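PDB 6KHU: diguanylate cyclase/phosphodiesterase-domain containing protein, which is of unproven function but belongs by sequence to the GGDEF family, whose active members make cyclic di-GMP from two GTP molecules. Local coordinates for residues R92-I97 and I103-A108; K46-I51 and D72-F77; K53-C58 and D64-Y69. One frame throughout, in Å; residues are numbered along the deposited sequence.

Contact 1. Residues R92-I97 and I103-A108. With ZN (zinc ion), chain C.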
loop_
_atom_site.group_PDB
_atom_site.type_symbol
_atom_site.label_atom_id
_atom_site.label_comp_id
_atom_site.label_asym_id
_atom_site.label_seq_id
_atom_site.Cartn_x
_atom_site.Cartn_y
_atom_site.Cartn_z
ATOM N N ARG A 92 -0.961 5.110 -11.372
ATOM C CA ARG A 92 0.268 4.459 -11.811
ATOM C C ARG A 92 0.251 2.976 -11.459
ATOM O O ARG A 92 0.612 2.132 -12.289
ATOM C CB ARG A 92 1.494 5.152 -11.195
ATOM C CG ARG A 92 1.855 6.495 -11.839
ATOM C CD ARG A 92 2.791 7.326 -10.954
ATOM N NE ARG A 92 4.061 6.647 -10.712
ATOM C CZ ARG A 92 4.836 6.840 -9.646
ATOM N NH1 ARG A 92 5.978 6.165 -9.522
ATOM N NH2 ARG A 92 4.476 7.707 -8.702
ATOM N N ILE A 93 -0.177 2.637 -10.240
ATOM C CA ILE A 93 -0.274 1.229 -9.860
ATOM C C ILE A 93 -1.230 0.497 -10.801
ATOM O O ILE A 93 -0.922 -0.595 -11.307
ATOM C CB ILE A 93 -0.705 1.089 -8.388
ATOM C CG1 ILE A 93 0.362 1.683 -7.450
ATOM C CG2 ILE A 93 -0.988 -0.387 -8.061
ATOM C CD1 ILE A 93 -0.160 2.016 -6.075
ATOM N N LYS A 94 -2.392 1.108 -11.075
ATOM C CA LYS A 94 -3.381 0.480 -11.958
ATOM C C LYS A 94 -2.827 0.287 -13.366
ATOM O O LYS A 94 -3.000 -0.784 -13.964
ATOM C CB LYS A 94 -4.664 1.318 -11.995
ATOM C CG LYS A 94 -5.414 1.362 -10.643
ATOM C CD LYS A 94 -6.922 1.606 -10.805
ATOM C CE LYS A 94 -7.208 3.039 -11.229
ATOM N NZ LYS A 94 -8.659 3.390 -11.110
ATOM N N ASN A 95 -2.141 1.305 -13.896
ATOM C CA ASN A 95 -1.514 1.208 -15.215
ATOM C C ASN A 95 -0.509 0.064 -15.280
ATOM O O ASN A 95 -0.447 -0.655 -16.282
ATOM C CB ASN A 95 -0.819 2.523 -15.573
ATOM C CG ASN A 95 -1.802 3.645 -15.868
ATOM O OD1 ASN A 95 -3.001 3.418 -15.966
ATOM N ND2 ASN A 95 -1.283 4.862 -16.023
ATOM N N HIS A 96 0.295 -0.118 -14.230
ATOM C CA HIS A 96 1.242 -1.235 -14.239
ATOM C C HIS A 96 0.518 -2.573 -14.214
ATOM O O HIS A 96 0.897 -3.506 -14.938
ATOM C CB HIS A 96 2.214 -1.127 -13.068
ATOM C CG HIS A 96 3.297 -0.113 -13.281
ATOM N ND1 HIS A 96 3.050 1.244 -13.298
ATOM C CD2 HIS A 96 4.623 -0.258 -13.511
ATOM C CE1 HIS A 96 4.179 1.892 -13.533
ATOM N NE2 HIS A 96 5.151 1.003 -13.664
ATOM N N ILE A 97 -0.517 -2.697 -13.379
ATOM C CA ILE A 97 -1.295 -3.931 -13.364
ATOM C C ILE A 97 -2.001 -4.124 -14.704
ATOM O O ILE A 97 -2.100 -5.250 -15.209
ATOM C CB ILE A 97 -2.279 -3.931 -12.177
ATOM C CG1 ILE A 97 -1.533 -3.625 -10.875
ATOM C CG2 ILE A 97 -2.992 -5.275 -12.069
ATOM C CD1 ILE A 97 -2.406 -3.625 -9.642
ATOM N N ILE A 103 -4.959 -9.804 -14.495
ATOM C CA ILE A 103 -4.955 -9.849 -13.031
ATOM C C ILE A 103 -6.194 -9.121 -12.534
ATOM O O ILE A 103 -6.411 -7.947 -12.863
ATOM C CB ILE A 103 -3.683 -9.226 -12.431
ATOM C CG1 ILE A 103 -2.432 -9.942 -12.930
ATOM C CG2 ILE A 103 -3.712 -9.303 -10.914
ATOM C CD1 ILE A 103 -1.154 -9.340 -12.370
ATOM N N GLU A 104 -7.014 -9.819 -11.757
ATOM C CA GLU A 104 -8.180 -9.215 -11.126
ATOM C C GLU A 104 -7.795 -8.753 -9.726
ATOM O O GLU A 104 -7.168 -9.504 -8.971
ATOM C CB GLU A 104 -9.338 -10.213 -11.065
ATOM C CG GLU A 104 -10.693 -9.608 -11.388
ATOM C CD GLU A 104 -10.748 -9.011 -12.782
ATOM O OE1 GLU A 104 -11.290 -7.891 -12.941
ATOM O OE2 GLU A 104 -10.249 -9.666 -13.723
ATOM N N TYR A 105 -8.171 -7.525 -9.379
ATOM C CA TYR A 105 -7.720 -6.946 -8.120
ATOM C C TYR A 105 -8.663 -5.826 -7.713
ATOM O O TYR A 105 -9.455 -5.321 -8.514
ATOM C CB TYR A 105 -6.286 -6.405 -8.240
ATOM C CG TYR A 105 -6.236 -5.163 -9.096
ATOM C CD1 TYR A 105 -6.306 -5.249 -10.488
ATOM C CD2 TYR A 105 -6.143 -3.903 -8.522
ATOM C CE1 TYR A 105 -6.287 -4.113 -11.271
ATOM C CE2 TYR A 105 -6.115 -2.765 -9.295
ATOM C CZ TYR A 105 -6.184 -2.873 -10.667
ATOM O OH TYR A 105 -6.158 -1.732 -11.433
ATOM N N SER A 106 -8.542 -5.425 -6.451
ATOM C CA SER A 106 -9.180 -4.226 -5.923
ATOM C C SER A 106 -8.114 -3.362 -5.268
ATOM O O SER A 106 -7.170 -3.879 -4.659
ATOM C CB SER A 106 -10.274 -4.573 -4.904
ATOM O OG SER A 106 -11.269 -5.408 -5.474
ATOM N N ILE A 107 -8.258 -2.049 -5.395
ATOM C CA ILE A 107 -7.276 -1.124 -4.847
ATOM C C ILE A 107 -8.028 -0.032 -4.104
ATOM O O ILE A 107 -9.128 0.366 -4.497
ATOM C CB ILE A 107 -6.367 -0.526 -5.948
ATOM C CG1 ILE A 107 -5.298 0.402 -5.356
ATOM C CG2 ILE A 107 -7.191 0.231 -6.965
ATOM C CD1 ILE A 107 -4.153 0.715 -6.342
ATOM N N ALA A 108 -7.432 0.448 -3.016
ATOM C CA ALA A 108 -8.019 1.535 -2.243
ATOM C C ALA A 108 -6.903 2.262 -1.506
ATOM O O ALA A 108 -5.824 1.707 -1.287
ATOM C CB ALA A 108 -9.081 1.012 -1.267
HETATM ZN ZN ZN C . 7.082 1.565 -13.905
HETATM O O HOH W 1 -5.338 -2.202 -13.794
HETATM O O HOH W 2 -4.153 -6.959 -15.500
#

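Contact 2. Residues K46-I51 and D72-F77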
loop_
_atom_site.group_PDB
_atom_site.type_symbol
_atom_site.label_atom_id
_atom_site.label_comp_id
_atom_site.label_asym_id
_atom_site.label_seq_id
_atom_site.Cartn_x
_atom_site.Cartn_y
_atom_site.Cartn_z
ATOM N N LYS A 46 2.293 -16.167 -9.191
ATOM C CA LYS A 46 2.771 -15.241 -10.217
ATOM C C LYS A 46 2.387 -13.805 -9.890
ATOM O O LYS A 46 3.250 -12.918 -9.820
ATOM C CB LYS A 46 2.204 -15.645 -11.576
ATOM C CG LYS A 46 3.177 -16.361 -12.499
ATOM C CD LYS A 46 2.491 -16.664 -13.831
ATOM C CE LYS A 46 2.457 -15.439 -14.743
ATOM N NZ LYS A 46 3.815 -15.020 -15.202
ATOM N N ALA A 47 1.092 -13.558 -9.674
ATOM C CA ALA A 47 0.636 -12.198 -9.418
ATOM C C ALA A 47 1.254 -11.607 -8.149
ATOM O O ALA A 47 1.454 -10.388 -8.069
ATOM C CB ALA A 47 -0.886 -12.175 -9.340
ATOM N N LEU A 48 1.580 -12.445 -7.158
ATOM C CA LEU A 48 2.124 -11.932 -5.903
ATOM C C LEU A 48 3.452 -11.220 -6.124
ATOM O O LEU A 48 3.660 -10.099 -5.640
ATOM C CB LEU A 48 2.305 -13.069 -4.894
ATOM C CG LEU A 48 1.104 -13.590 -4.102
ATOM C CD1 LEU A 48 1.549 -14.685 -3.143
ATOM C CD2 LEU A 48 0.392 -12.476 -3.362
HETATM N N MSE A 49 4.375 -11.861 -6.832
HETATM C CA MSE A 49 5.691 -11.267 -6.992
HETATM C C MSE A 49 5.618 -10.063 -7.946
HETATM O O MSE A 49 6.441 -9.149 -7.857
HETATM C CB MSE A 49 6.703 -12.315 -7.468
HETATM C CG MSE A 49 7.316 -13.154 -6.318
HETATM SE SE MSE A 49 8.293 -14.830 -6.935
HETATM C CE MSE A 49 6.913 -15.595 -8.102
ATOM N N LYS A 50 4.598 -10.038 -8.814
ATOM C CA LYS A 50 4.463 -8.951 -9.787
ATOM C C LYS A 50 3.873 -7.693 -9.158
ATOM O O LYS A 50 4.381 -6.585 -9.370
ATOM C CB LYS A 50 3.598 -9.399 -10.966
ATOM C CG LYS A 50 4.325 -10.291 -11.952
ATOM C CD LYS A 50 3.418 -10.710 -13.104
ATOM C CE LYS A 50 3.968 -11.954 -13.808
ATOM N NZ LYS A 50 3.253 -12.259 -15.084
ATOM N N ILE A 51 2.781 -7.837 -8.407
ATOM C CA ILE A 51 2.230 -6.674 -7.728
ATOM C C ILE A 51 3.174 -6.211 -6.626
ATOM O O ILE A 51 3.291 -5.005 -6.367
ATOM C CB ILE A 51 0.814 -6.989 -7.219
ATOM C CG1 ILE A 51 -0.127 -7.065 -8.417
ATOM C CG2 ILE A 51 0.321 -5.933 -6.232
ATOM C CD1 ILE A 51 -1.224 -8.048 -8.256
ATOM N N ASP A 72 -3.270 -12.672 0.295
ATOM C CA ASP A 72 -3.549 -12.121 -1.025
ATOM C C ASP A 72 -3.571 -10.589 -1.073
ATOM O O ASP A 72 -3.935 -10.021 -2.112
ATOM C CB ASP A 72 -4.876 -12.684 -1.566
ATOM C CG ASP A 72 -6.083 -12.323 -0.705
ATOM O OD1 ASP A 72 -5.967 -11.492 0.228
ATOM O OD2 ASP A 72 -7.173 -12.880 -0.978
ATOM N N THR A 73 -3.209 -9.899 0.007
ATOM C CA THR A 73 -3.296 -8.447 0.041
ATOM C C THR A 73 -1.924 -7.864 0.345
ATOM O O THR A 73 -1.214 -8.358 1.221
ATOM C CB THR A 73 -4.320 -7.965 1.089
ATOM O OG1 THR A 73 -5.618 -8.494 0.778
ATOM C CG2 THR A 73 -4.404 -6.443 1.105
ATOM N N PHE A 74 -1.545 -6.830 -0.398
ATOM C CA PHE A 74 -0.386 -6.021 -0.058
ATOM C C PHE A 74 -0.837 -4.687 0.516
ATOM O O PHE A 74 -1.919 -4.183 0.194
ATOM C CB PHE A 74 0.493 -5.741 -1.276
ATOM C CG PHE A 74 1.308 -6.909 -1.727
ATOM C CD1 PHE A 74 2.509 -7.212 -1.106
ATOM C CD2 PHE A 74 0.890 -7.686 -2.802
ATOM C CE1 PHE A 74 3.284 -8.290 -1.545
ATOM C CE2 PHE A 74 1.656 -8.766 -3.249
ATOM C CZ PHE A 74 2.853 -9.066 -2.616
ATOM N N ALA A 75 0.021 -4.104 1.346
ATOM C CA ALA A 75 -0.151 -2.732 1.781
ATOM C C ALA A 75 1.110 -1.940 1.465
ATOM O O ALA A 75 2.203 -2.495 1.307
ATOM C CB ALA A 75 -0.492 -2.653 3.275
ATOM N N LEU A 76 0.933 -0.627 1.353
ATOM C CA LEU A 76 2.000 0.306 1.040
ATOM C C LEU A 76 1.689 1.616 1.741
ATOM O O LEU A 76 0.532 2.058 1.751
ATOM C CB LEU A 76 2.117 0.542 -0.472
ATOM C CG LEU A 76 2.865 1.779 -0.976
ATOM C CD1 LEU A 76 4.390 1.556 -0.920
ATOM C CD2 LEU A 76 2.426 2.126 -2.409
ATOM N N PHE A 77 2.708 2.238 2.323
ATOM C CA PHE A 77 2.553 3.639 2.687
ATOM C C PHE A 77 3.700 4.453 2.115
ATOM O O PHE A 77 4.832 3.974 2.031
ATOM C CB PHE A 77 2.400 3.845 4.217
ATOM C CG PHE A 77 3.612 3.487 5.052
ATOM C CD1 PHE A 77 4.650 4.394 5.230
ATOM C CD2 PHE A 77 3.664 2.270 5.728
ATOM C CE1 PHE A 77 5.733 4.083 6.025
ATOM C CE2 PHE A 77 4.752 1.946 6.537
ATOM C CZ PHE A 77 5.789 2.855 6.685
#

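Contact 3. Residues K53-C58 and D64-Y69. With ZN (zinc ion), chain C.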
loop_
_atom_site.group_PDB
_atom_site.type_symbol
_atom_site.label_atom_id
_atom_site.label_comp_id
_atom_site.label_asym_id
_atom_site.label_seq_id
_atom_site.Cartn_x
_atom_site.Cartn_y
_atom_site.Cartn_z
ATOM N N LYS A 53 6.491 -6.186 -6.788
ATOM C CA LYS A 53 7.461 -5.333 -7.465
ATOM C C LYS A 53 6.847 -3.991 -7.844
ATOM O O LYS A 53 7.512 -2.951 -7.757
ATOM C CB LYS A 53 7.993 -6.038 -8.711
ATOM C CG LYS A 53 9.292 -6.811 -8.502
ATOM C CD LYS A 53 9.373 -7.979 -9.478
ATOM C CE LYS A 53 10.764 -8.140 -10.028
ATOM N NZ LYS A 53 10.709 -8.368 -11.498
ATOM N N ILE A 54 5.584 -3.999 -8.276
ATOM C CA ILE A 54 4.924 -2.764 -8.703
ATOM C C ILE A 54 4.833 -1.786 -7.537
ATOM O O ILE A 54 5.132 -0.593 -7.674
ATOM C CB ILE A 54 3.532 -3.074 -9.284
ATOM C CG1 ILE A 54 3.647 -3.715 -10.673
ATOM C CG2 ILE A 54 2.668 -1.811 -9.312
ATOM C CD1 ILE A 54 2.325 -4.293 -11.176
ATOM N N LEU A 55 4.418 -2.282 -6.369
ATOM C CA LEU A 55 4.327 -1.418 -5.191
ATOM C C LEU A 55 5.703 -0.980 -4.717
ATOM O O LEU A 55 5.862 0.147 -4.228
ATOM C CB LEU A 55 3.580 -2.132 -4.065
ATOM C CG LEU A 55 2.117 -2.398 -4.402
ATOM C CD1 LEU A 55 1.522 -3.293 -3.354
ATOM C CD2 LEU A 55 1.342 -1.101 -4.524
ATOM N N LYS A 56 6.700 -1.863 -4.821
ATOM C CA LYS A 56 8.071 -1.458 -4.522
ATOM C C LYS A 56 8.500 -0.275 -5.377
ATOM O O LYS A 56 9.284 0.571 -4.927
ATOM C CB LYS A 56 9.035 -2.624 -4.738
ATOM C CG LYS A 56 9.210 -3.544 -3.543
ATOM C CD LYS A 56 9.561 -2.761 -2.268
ATOM C CE LYS A 56 10.916 -2.077 -2.348
ATOM N NZ LYS A 56 11.512 -1.867 -0.987
ATOM N N GLU A 57 7.993 -0.198 -6.610
ATOM C CA GLU A 57 8.338 0.912 -7.492
ATOM C C GLU A 57 7.862 2.250 -6.943
ATOM O O GLU A 57 8.470 3.287 -7.238
ATOM C CB GLU A 57 7.739 0.676 -8.883
ATOM C CG GLU A 57 8.402 1.498 -9.965
ATOM C CD GLU A 57 7.803 1.264 -11.329
ATOM O OE1 GLU A 57 7.771 2.225 -12.124
ATOM O OE2 GLU A 57 7.379 0.116 -11.612
ATOM N N CYS A 58 6.770 2.257 -6.169
ATOM C CA CYS A 58 6.262 3.500 -5.584
ATOM C C CYS A 58 7.121 4.032 -4.445
ATOM O O CYS A 58 6.916 5.172 -4.019
ATOM C CB CYS A 58 4.851 3.300 -5.032
ATOM S SG CYS A 58 3.668 2.667 -6.218
ATOM N N ASP A 64 9.403 4.712 3.184
ATOM C CA ASP A 64 8.270 4.137 2.460
ATOM C C ASP A 64 8.373 2.614 2.470
ATOM O O ASP A 64 9.463 2.053 2.329
ATOM C CB ASP A 64 8.241 4.641 1.017
ATOM C CG ASP A 64 8.070 6.147 0.907
ATOM O OD1 ASP A 64 7.556 6.795 1.843
ATOM O OD2 ASP A 64 8.427 6.684 -0.154
ATOM N N SER A 65 7.242 1.931 2.660
ATOM C CA SER A 65 7.304 0.499 2.929
ATOM C C SER A 65 6.165 -0.257 2.254
ATOM O O SER A 65 5.035 0.230 2.145
ATOM C CB SER A 65 7.271 0.189 4.443
ATOM O OG SER A 65 8.147 1.026 5.181
ATOM N N VAL A 66 6.483 -1.488 1.858
ATOM C CA VAL A 66 5.537 -2.447 1.300
ATOM C C VAL A 66 5.432 -3.621 2.259
ATOM O O VAL A 66 6.454 -4.151 2.719
ATOM C CB VAL A 66 5.994 -2.939 -0.088
ATOM C CG1 VAL A 66 4.979 -3.915 -0.673
ATOM C CG2 VAL A 66 6.254 -1.777 -1.008
ATOM N N GLY A 67 4.208 -4.059 2.522
ATOM C CA GLY A 67 3.981 -5.162 3.426
ATOM C C GLY A 67 3.078 -6.219 2.826
ATOM O O GLY A 67 2.163 -5.925 2.051
ATOM N N ARG A 68 3.352 -7.467 3.201
ATOM C CA ARG A 68 2.456 -8.591 2.924
ATOM C C ARG A 68 1.371 -8.566 3.993
ATOM O O ARG A 68 1.553 -9.078 5.098
ATOM C CB ARG A 68 3.220 -9.915 2.922
ATOM C CG ARG A 68 2.379 -11.163 2.566
ATOM C CD ARG A 68 3.074 -12.440 3.051
ATOM N NE ARG A 68 2.460 -13.685 2.563
ATOM C CZ ARG A 68 1.603 -14.430 3.264
ATOM N NH1 ARG A 68 1.230 -14.060 4.486
ATOM N NH2 ARG A 68 1.103 -15.545 2.733
ATOM N N TYR A 69 0.234 -7.945 3.670
ATOM C CA TYR A 69 -0.797 -7.731 4.678
ATOM C C TYR A 69 -1.576 -9.010 4.976
ATOM O O TYR A 69 -1.958 -9.249 6.122
ATOM C CB TYR A 69 -1.742 -6.614 4.228
ATOM C CG TYR A 69 -2.670 -6.183 5.323
ATOM C CD1 TYR A 69 -2.213 -5.411 6.377
ATOM C CD2 TYR A 69 -4.000 -6.588 5.332
ATOM C CE1 TYR A 69 -3.060 -5.039 7.407
ATOM C CE2 TYR A 69 -4.853 -6.210 6.344
ATOM C CZ TYR A 69 -4.372 -5.433 7.379
ATOM O OH TYR A 69 -5.212 -5.063 8.398
HETATM ZN ZN ZN C . 7.082 1.565 -13.905
HETATM O O HOH W 3 9.164 -2.237 1.567
HETATM O O HOH W 4 11.063 0.000 1.343
#

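Contact 1. Residues R92-I97 and I103-A108
I97 and Y105 meet in the second half of a beta-alpha-beta crossover of the GGDEF fold, where helix 86-100 runs back over the sheet and the chain re-enters it as edge strand 105-112. The segment axes are nearly antiparallel, at 167°. I97 CD1 sits over the middle of the Y105 ring, 3.8 Å from its centroid and 11° off the normal, a CH-pi contact, while CG2 comes to 3.6 Å from Y105 CE1. A beta-branched isoleucine suits this place because one arm can rest on the ring face while CG2, set anti to the backbone N with CG1 beside it (chi1 -52°), lies at the CD1-CE1 border and reaches on to I103 CB. I93 CG2 meets I107 CD1 at 3.8 Å. K94 uses its methylenes instead: CG lies 3.3 Å from Y105 OH, at the ring's edge and near its plane. The phenol hydroxyl shares a water with K94 O, and another joins I97 O to I103 N. H96 binds the zinc ion through NE2, at 2.0 Å, with E57 the other protein ligand. R92 O, already bonded to H96 N, also accepts from H96 ND1 at 2.8 Å, close to the imidazole plane.

Contact 2. Residues K46-I51 and D72-F77
F74 meets L48 and I51 in a buried, apolar helix-on-sheet contact, where helix 41-57 lies against strand 73-79 of the central sheet. D72, T73 and F74 correspond by sequence to the end of the GGDEF signature, here the degenerate SDDTF, and the final phenylalanine is the residue that turns inward. Its CG stands opposite the carbonyl carbon (chi1 -75°), which leans the ring back toward the start of the strand and under the helix. L48 CD2 comes to 3.9 Å from F74 CE2, while I51 CG2, 3.9 Å from F74 CD2, and L48 O, 3.3 Å from F74 CZ, approach the ring obliquely. A long flat side chain suits this place because it spans the distance to the helix, the I51 and F74 CA atoms being 8.1 Å apart. With an alanine in place of F74, L48 and I51 would probably lose their partner on the strand and a gap would open beneath this turn of helix. F74 also touches L55 of the same helix and V66 of strand 65-68, while A75 and F77 face helix 9-26 on the other side of the sheet.

Contact 3. Residues K53-C58 and D64-Y69
The backbones of K56 and V66 approach most closely here, with CA atoms 6.4 Å apart, as the end of helix 41-57 passes over strand 65-68. V66 meets the helix with both methyls: CG1 and CG2 each lie 4.1 Å from L55 CB, so the short, branched valine receives the base of the leucine between its two arms. In K56, bends at chi2 (-52°) and chi3 (-65°) fold the chain over the valine, placing K56 CD 3.7 Å from V66 CG2. K56 NZ donates to a water 3.0 Å away, which in turn donates to D64 O at 2.8 Å. A second water, only weakly held by the lysine, accepts from V66 N at 2.8 Å. K56 NZ also donates to the backbone oxygens of P2 and R5, so a lysine serves both as an apolar spacer and as a donor to the N-terminal segment. D64 OD2 accepts from the backbone N of R60 and V61 in the turn, while OD1 accepts from the N of I79 on strand 73-79, so the buried carboxylate ties the turn to the neighbouring strand. E57 points away from the strand, and its extended chain carries OE1 to 2.0 Å from the zinc ion. Around this contact, L55 and C58 pack on I93 of helix 86-100, V66 touches L76 of strand 73-79, and V66 and R68 bond through the backbone to Y7 of strand 7-8.

Followed from the N terminus, the segments on helix 41-57 come first among those in these contacts, and that helix supplies one side of both contact 2 and contact 3. Contact 3 closes the short connection from 53-58 to 64-69. It is nested within the longer loop of contact 2, which ends only after the chain has turned into strand 73-79, hydrogen-bonded neighbour of strand 65-68. Contact 1 follows in series and joins helix 86-100 to the edge strand 105-112. The three meet on the face of the sheet that carries helices 41-57 and 86-100: I103 CG2 of contact 1 meets I51 CD1 of contact 2, and I54 packs on H96. The zinc ion links the two helices, joining contacts 1 and 3.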